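Local coordinates for hypothetical protein (Pyrococcus furiosus, PDB 2FZF) that is of unknown function but belongs to the rubrerythrin family of the ferritin clan, whose members are typically four-helix bundles that carry a diiron centre, at residues 36-39 against 40-44; 55-58 against 59-63. All blocks are in the same frame, centred on the assembly; numbering follows the deposited sequence.

Interaction 1: 36-39 against 40-44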
ATOM      1  N   ARG A  36     -14.083  -0.284  -8.233  1.00 39.05           N
ATOM      2  CA  ARG A  36     -13.429  -0.654  -9.475  1.00 40.84           C
ATOM      3  C   ARG A  36     -13.753   0.301 -10.592  1.00 40.83           C
ATOM      4  O   ARG A  36     -12.871   0.735 -11.326  1.00 42.26           O
ATOM      5  CB  ARG A  36     -13.871  -2.042  -9.919  1.00 42.36           C
ATOM      6  CG  ARG A  36     -13.000  -2.618 -11.016  1.00 44.94           C
ATOM      7  CD  ARG A  36     -13.727  -3.662 -11.856  1.00 49.48           C
ATOM      8  NE  ARG A  36     -12.825  -4.343 -12.797  1.00 52.01           N
ATOM      9  CZ  ARG A  36     -12.034  -3.728 -13.675  1.00 52.64           C
ATOM     10  NH1 ARG A  36     -11.263  -4.440 -14.477  1.00 54.09           N
ATOM     11  NH2 ARG A  36     -12.005  -2.405 -13.753  1.00 54.12           N
ATOM     12  N   GLU A  37     -15.027   0.626 -10.731  1.00 42.42           N
ATOM     13  CA  GLU A  37     -15.427   1.505 -11.810  1.00 45.27           C
ATOM     14  C   GLU A  37     -15.119   2.956 -11.499  1.00 45.26           C
ATOM     15  O   GLU A  37     -15.116   3.809 -12.391  1.00 45.33           O
ATOM     16  CB  GLU A  37     -16.910   1.302 -12.127  1.00 48.65           C
ATOM     17  CG  GLU A  37     -17.849   1.717 -11.035  1.00 55.31           C
ATOM     18  CD  GLU A  37     -19.311   1.533 -11.421  1.00 59.76           C
ATOM     19  OE1 GLU A  37     -20.160   2.283 -10.873  1.00 62.63           O
ATOM     20  OE2 GLU A  37     -19.614   0.642 -12.255  1.00 59.14           O
ATOM     21  N   PHE A  38     -14.832   3.224 -10.230  1.00 44.29           N
ATOM     22  CA  PHE A  38     -14.487   4.568  -9.800  1.00 42.94           C
ATOM     23  C   PHE A  38     -13.050   4.851 -10.205  1.00 43.83           C
ATOM     24  O   PHE A  38     -12.740   5.907 -10.764  1.00 45.63           O
ATOM     25  CB  PHE A  38     -14.640   4.713  -8.284  1.00 40.14           C
ATOM     26  CG  PHE A  38     -13.935   5.907  -7.728  1.00 36.68           C
ATOM     27  CD1 PHE A  38     -12.738   5.763  -7.033  1.00 36.78           C
ATOM     28  CD2 PHE A  38     -14.409   7.176  -7.976  1.00 34.65           C
ATOM     29  CE1 PHE A  38     -12.021   6.873  -6.605  1.00 35.01           C
ATOM     30  CE2 PHE A  38     -13.697   8.289  -7.552  1.00 36.70           C
ATOM     31  CZ  PHE A  38     -12.499   8.134  -6.865  1.00 34.52           C
ATOM     32  N   TYR A  39     -12.167   3.907  -9.923  1.00 43.43           N
ATOM     33  CA  TYR A  39     -10.770   4.081 -10.277  1.00 44.83           C
ATOM     34  C   TYR A  39     -10.585   4.047 -11.788  1.00 45.52           C
ATOM     35  O   TYR A  39      -9.770   4.789 -12.347  1.00 45.09           O
ATOM     36  CB  TYR A  39      -9.939   2.999  -9.596  1.00 43.20           C
ATOM     37  CG  TYR A  39      -9.846   3.186  -8.099  1.00 41.57           C
ATOM     38  CD1 TYR A  39     -10.135   2.138  -7.223  1.00 40.49           C
ATOM     39  CD2 TYR A  39      -9.397   4.397  -7.561  1.00 41.97           C
ATOM     40  CE1 TYR A  39      -9.971   2.284  -5.848  1.00 41.57           C
ATOM     41  CE2 TYR A  39      -9.228   4.560  -6.196  1.00 42.30           C
ATOM     42  CZ  TYR A  39      -9.509   3.507  -5.345  1.00 43.91           C
ATOM     43  OH  TYR A  39      -9.294   3.678  -3.998  1.00 46.82           O
ATOM     44  N   LYS A  40     -11.355   3.195 -12.453  1.00 47.43           N
ATOM     45  CA  LYS A  40     -11.266   3.094 -13.906  1.00 48.42           C
ATOM     46  C   LYS A  40     -11.496   4.445 -14.567  1.00 47.04           C
ATOM     47  O   LYS A  40     -10.860   4.756 -15.566  1.00 47.25           O
ATOM     48  CB  LYS A  40     -12.292   2.096 -14.436  1.00 49.30           C
ATOM     49  CG  LYS A  40     -11.712   0.736 -14.763  1.00 51.93           C
ATOM     50  CD  LYS A  40     -10.704   0.823 -15.906  1.00 55.46           C
ATOM     51  CE  LYS A  40     -11.347   1.350 -17.195  1.00 57.03           C
ATOM     52  NZ  LYS A  40     -10.377   1.432 -18.344  1.00 57.02           N
ATOM     53  N   SER A  41     -12.399   5.241 -14.002  1.00 45.88           N
ATOM     54  CA  SER A  41     -12.716   6.552 -14.555  1.00 45.60           C
ATOM     55  C   SER A  41     -11.733   7.595 -14.098  1.00 46.24           C
ATOM     56  O   SER A  41     -11.473   8.574 -14.797  1.00 47.35           O
ATOM     57  CB  SER A  41     -14.103   6.988 -14.119  1.00 44.27           C
ATOM     58  OG  SER A  41     -15.022   5.947 -14.339  1.00 46.03           O
ATOM     59  N   LEU A  42     -11.218   7.399 -12.895  1.00 46.10           N
ATOM     60  CA  LEU A  42     -10.259   8.323 -12.330  1.00 43.96           C
ATOM     61  C   LEU A  42      -9.024   8.275 -13.216  1.00 43.45           C
ATOM     62  O   LEU A  42      -8.604   9.289 -13.756  1.00 40.59           O
ATOM     63  CB  LEU A  42      -9.891   7.897 -10.900  1.00 42.29           C
ATOM     64  CG  LEU A  42      -9.856   8.883  -9.717  1.00 39.36           C
ATOM     65  CD1 LEU A  42      -8.834   8.359  -8.714  1.00 36.87           C
ATOM     66  CD2 LEU A  42      -9.495  10.302 -10.152  1.00 37.04           C
ATOM     67  N   ALA A  43      -8.449   7.086 -13.378  1.00 45.22           N
ATOM     68  CA  ALA A  43      -7.247   6.961 -14.194  1.00 48.49           C
ATOM     69  C   ALA A  43      -7.512   7.525 -15.578  1.00 50.24           C
ATOM     70  O   ALA A  43      -6.723   8.307 -16.098  1.00 48.95           O
ATOM     71  CB  ALA A  43      -6.818   5.506 -14.291  1.00 47.62           C
ATOM     72  N   GLU A  44      -8.639   7.112 -16.149  1.00 53.70           N
ATOM     73  CA  GLU A  44      -9.080   7.530 -17.471  1.00 57.84           C
ATOM     74  C   GLU A  44      -8.913   9.033 -17.661  1.00 58.82           C
ATOM     75  O   GLU A  44      -8.542   9.519 -18.732  1.00 59.20           O
ATOM     76  CB  GLU A  44     -10.556   7.167 -17.654  1.00 61.34           C
ATOM     77  CG  GLU A  44     -10.870   6.331 -18.883  1.00 67.13           C
ATOM     78  CD  GLU A  44     -10.824   4.837 -18.616  1.00 70.48           C
ATOM     79  OE1 GLU A  44      -9.771   4.335 -18.150  1.00 71.88           O
ATOM     80  OE2 GLU A  44     -11.853   4.163 -18.870  1.00 73.35           O
TER
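K40 lies beside R36, one helical turn on, and the two side chains run the same way. The K40 backbone N donates to R36 O at 3.1 Å. K40 CB lies 3.4 Å from R36 O. K40 CG then meets the edge of the R36 guanidinium, near its plane, at 3.3 Å from R36 NH2. The chain bends at chi2 (-64°) and chi3 (-61°), and this carries NZ away from the arginine. The like charges end well apart, and NZ turns to the next turn of the helix. There K40 NZ makes a salt bridge to E44, 3.0 Å from E44 OE1 on its syn side, with a weak second bond to E44 OE2. With an alanine here, the E44 carboxylate would probably lose its charged mate and the R36 guanidinium edge its methylene neighbour. These residues form the last turns of helix 21-44, in the first helical hairpin of a rubrerythrin-like bundle. On the inward side, F38 and L42 lie alongside each other. CZ of F38 approaches CG of L42 obliquely at 4.0 Å, while CD1 of L42 stands at the edge of the Y39 ring. F38 and Y39 also pack on helix 103-129. S41 folds its hydroxyl back along the helix: with OG anti to its carbonyl carbon (chi1 -49°), S41 OG donates to E37 O at 2.9 Å, nearly along the C=O axis. E37 O also receives a weak bond from S41 N. A43 N closes on Y39 O at 2.8 Å.

Interaction 2: 55-58 against 59-63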
ATOM      1  N   ILE A  55      -3.002   5.022  -9.963  1.00 41.89           N
ATOM      2  CA  ILE A  55      -4.425   4.741  -9.919  1.00 40.24           C
ATOM      3  C   ILE A  55      -4.836   3.537 -10.744  1.00 41.82           C
ATOM      4  O   ILE A  55      -5.839   2.904 -10.444  1.00 41.43           O
ATOM      5  CB  ILE A  55      -5.249   5.946 -10.335  1.00 37.62           C
ATOM      6  CG1 ILE A  55      -5.000   7.083  -9.347  1.00 37.54           C
ATOM      7  CG2 ILE A  55      -6.729   5.585 -10.339  1.00 35.13           C
ATOM      8  CD1 ILE A  55      -5.370   6.741  -7.926  1.00 34.07           C
ATOM      9  N   ASN A  56      -4.060   3.216 -11.774  1.00 45.68           N
ATOM     10  CA  ASN A  56      -4.359   2.067 -12.619  1.00 49.78           C
ATOM     11  C   ASN A  56      -3.950   0.738 -11.967  1.00 52.22           C
ATOM     12  O   ASN A  56      -4.679  -0.251 -12.054  1.00 50.31           O
ATOM     13  CB  ASN A  56      -3.680   2.220 -13.985  1.00 50.71           C
ATOM     14  CG  ASN A  56      -4.602   2.854 -15.032  1.00 52.19           C
ATOM     15  OD1 ASN A  56      -5.770   2.465 -15.159  1.00 50.61           O
ATOM     16  ND2 ASN A  56      -4.076   3.815 -15.794  1.00 51.11           N
ATOM     17  N   TRP A  57      -2.791   0.712 -11.313  1.00 56.62           N
ATOM     18  CA  TRP A  57      -2.331  -0.506 -10.656  1.00 61.67           C
ATOM     19  C   TRP A  57      -3.266  -0.827  -9.505  1.00 62.16           C
ATOM     20  O   TRP A  57      -3.550  -1.987  -9.205  1.00 63.47           O
ATOM     21  CB  TRP A  57      -0.916  -0.332 -10.107  1.00 67.43           C
ATOM     22  CG  TRP A  57      -0.443  -1.534  -9.335  1.00 74.91           C
ATOM     23  CD1 TRP A  57       0.021  -2.715  -9.850  1.00 77.53           C
ATOM     24  CD2 TRP A  57      -0.448  -1.695  -7.910  1.00 77.97           C
ATOM     25  NE1 TRP A  57       0.303  -3.600  -8.833  1.00 79.09           N
ATOM     26  CE2 TRP A  57       0.023  -3.000  -7.633  1.00 78.91           C
ATOM     27  CE3 TRP A  57      -0.809  -0.865  -6.839  1.00 80.77           C
ATOM     28  CZ2 TRP A  57       0.147  -3.494  -6.328  1.00 81.03           C
ATOM     29  CZ3 TRP A  57      -0.687  -1.357  -5.536  1.00 81.27           C
ATOM     30  CH2 TRP A  57      -0.213  -2.660  -5.295  1.00 81.53           C
ATOM     31  N   LEU A  58      -3.739   0.228  -8.859  1.00 62.07           N
ATOM     32  CA  LEU A  58      -4.636   0.105  -7.732  1.00 62.03           C
ATOM     33  C   LEU A  58      -5.986  -0.439  -8.200  1.00 62.67           C
ATOM     34  O   LEU A  58      -6.618  -1.230  -7.504  1.00 63.67           O
ATOM     35  CB  LEU A  58      -4.785   1.479  -7.085  1.00 61.23           C
ATOM     36  CG  LEU A  58      -5.212   1.619  -5.636  1.00 59.02           C
ATOM     37  CD1 LEU A  58      -4.999   3.057  -5.223  1.00 58.68           C
ATOM     38  CD2 LEU A  58      -6.659   1.212  -5.469  1.00 59.07           C
ATOM     39  N   ALA A  59      -6.424  -0.024  -9.382  1.00 63.96           N
ATOM     40  CA  ALA A  59      -7.702  -0.492  -9.923  1.00 65.80           C
ATOM     41  C   ALA A  59      -7.665  -1.990 -10.234  1.00 66.59           C
ATOM     42  O   ALA A  59      -8.637  -2.712  -9.994  1.00 64.24           O
ATOM     43  CB  ALA A  59      -8.053   0.286 -11.185  1.00 66.25           C
ATOM     44  N   GLU A  60      -6.532  -2.435 -10.774  1.00 68.05           N
ATOM     45  CA  GLU A  60      -6.323  -3.833 -11.139  1.00 69.58           C
ATOM     46  C   GLU A  60      -6.311  -4.704  -9.902  1.00 69.43           C
ATOM     47  O   GLU A  60      -7.004  -5.721  -9.826  1.00 68.15           O
ATOM     48  CB  GLU A  60      -5.005  -3.984 -11.904  1.00 71.10           C
ATOM     49  CG  GLU A  60      -4.964  -3.165 -13.188  1.00 75.34           C
ATOM     50  CD  GLU A  60      -3.774  -3.484 -14.076  1.00 77.21           C
ATOM     51  OE1 GLU A  60      -3.632  -4.661 -14.484  1.00 79.35           O
ATOM     52  OE2 GLU A  60      -2.987  -2.553 -14.375  1.00 76.46           O
ATOM     53  N   GLU A  61      -5.506  -4.290  -8.933  1.00 70.62           N
ATOM     54  CA  GLU A  61      -5.386  -5.001  -7.670  1.00 70.96           C
ATOM     55  C   GLU A  61      -6.758  -5.312  -7.072  1.00 69.08           C
ATOM     56  O   GLU A  61      -7.004  -6.434  -6.641  1.00 71.03           O
ATOM     57  CB  GLU A  61      -4.575  -4.159  -6.687  1.00 73.47           C
ATOM     58  CG  GLU A  61      -3.085  -4.407  -6.739  1.00 77.03           C
ATOM     59  CD  GLU A  61      -2.715  -5.719  -6.082  1.00 80.40           C
ATOM     60  OE1 GLU A  61      -1.500  -5.967  -5.877  1.00 81.09           O
ATOM     61  OE2 GLU A  61      -3.643  -6.504  -5.765  1.00 82.42           O
ATOM     62  N   GLU A  62      -7.648  -4.327  -7.055  1.00 65.75           N
ATOM     63  CA  GLU A  62      -8.968  -4.523  -6.482  1.00 62.85           C
ATOM     64  C   GLU A  62      -9.990  -5.153  -7.406  1.00 60.87           C
ATOM     65  O   GLU A  62     -11.170  -5.211  -7.060  1.00 61.05           O
ATOM     66  CB  GLU A  62      -9.524  -3.190  -5.953  1.00 64.72           C
ATOM     67  CG  GLU A  62      -8.772  -2.646  -4.728  1.00 65.08           C
ATOM     68  CD  GLU A  62      -9.470  -1.473  -4.054  1.00 64.32           C
ATOM     69  OE1 GLU A  62     -10.670  -1.598  -3.696  1.00 61.16           O
ATOM     70  OE2 GLU A  62      -8.802  -0.431  -3.875  1.00 63.88           O
ATOM     71  N   LYS A  63      -9.564  -5.615  -8.579  1.00 58.76           N
ATOM     72  CA  LYS A  63     -10.508  -6.233  -9.520  1.00 56.39           C
ATOM     73  C   LYS A  63     -10.914  -7.613  -9.036  1.00 54.52           C
ATOM     74  O   LYS A  63     -12.059  -8.033  -9.206  1.00 54.41           O
ATOM     75  CB  LYS A  63      -9.890  -6.355 -10.920  1.00 57.87           C
ATOM     76  CG  LYS A  63      -9.819  -5.046 -11.691  1.00 59.66           C
ATOM     77  CD  LYS A  63      -8.923  -5.153 -12.930  1.00 60.28           C
ATOM     78  CE  LYS A  63      -8.661  -3.768 -13.546  1.00 59.78           C
ATOM     79  NZ  LYS A  63      -7.476  -3.730 -14.453  1.00 57.99           N
TER
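Residues 55-61 form the last turns of helix 51-61, and 62-63 follow it. Four i to i+4 bonds join the two segments: A59 N to I55 O, E60 N to N56 O, E61 N to W57 O and E62 N to L58 O. The third is the straightest, 3.0 Å from E61 N to W57 O with an N-H...O angle of 169°. E62 is the first residue to leave helical geometry. On the outer side E61 lies alongside W57. The indole CG is anti to its backbone N (chi1 176°), which lays the ring beside the next turn. E61 bends at chi2, and E61 CG sits over one face of the W57 ring in a CH-pi contact, 3.5 Å from the centroid of its six-membered ring. The carboxylate plane stands steeply to the ring, 82° apart. This tryptophan also stacks on W57 of the second subunit, so the pair lies at the dimer interface. The inner side faces the middle of the helical bundle. Here L58 and E62 run side by side, with L58 CD2 next to E62 OE2. The E62 carboxylate is buried close to those of E32, E117 and E147, with H150 touching E62. This grouping of carboxylates and a histidine is consistent with the diiron site of rubrerythrin relatives.

Interaction 1 comes first along the chain, on helix 21-44, and interaction 2 follows on helix 51-61. Their centres lie about 9 Å apart, on the same side of the chain's centre. The two helices follow each other in the chain and pack together here. Y39 of interaction 1 reaches across to L58 and E62 of interaction 2, with Y39 CE1 3.5 Å from L58 CD2. A43 meets N56 nearer the connecting loop. Helix 103-129 borders both contacts. The tyrosine thus lies beside the buried acidic cluster to which E62 belongs. Interaction 2 alone extends to the second subunit, through W57 and E61.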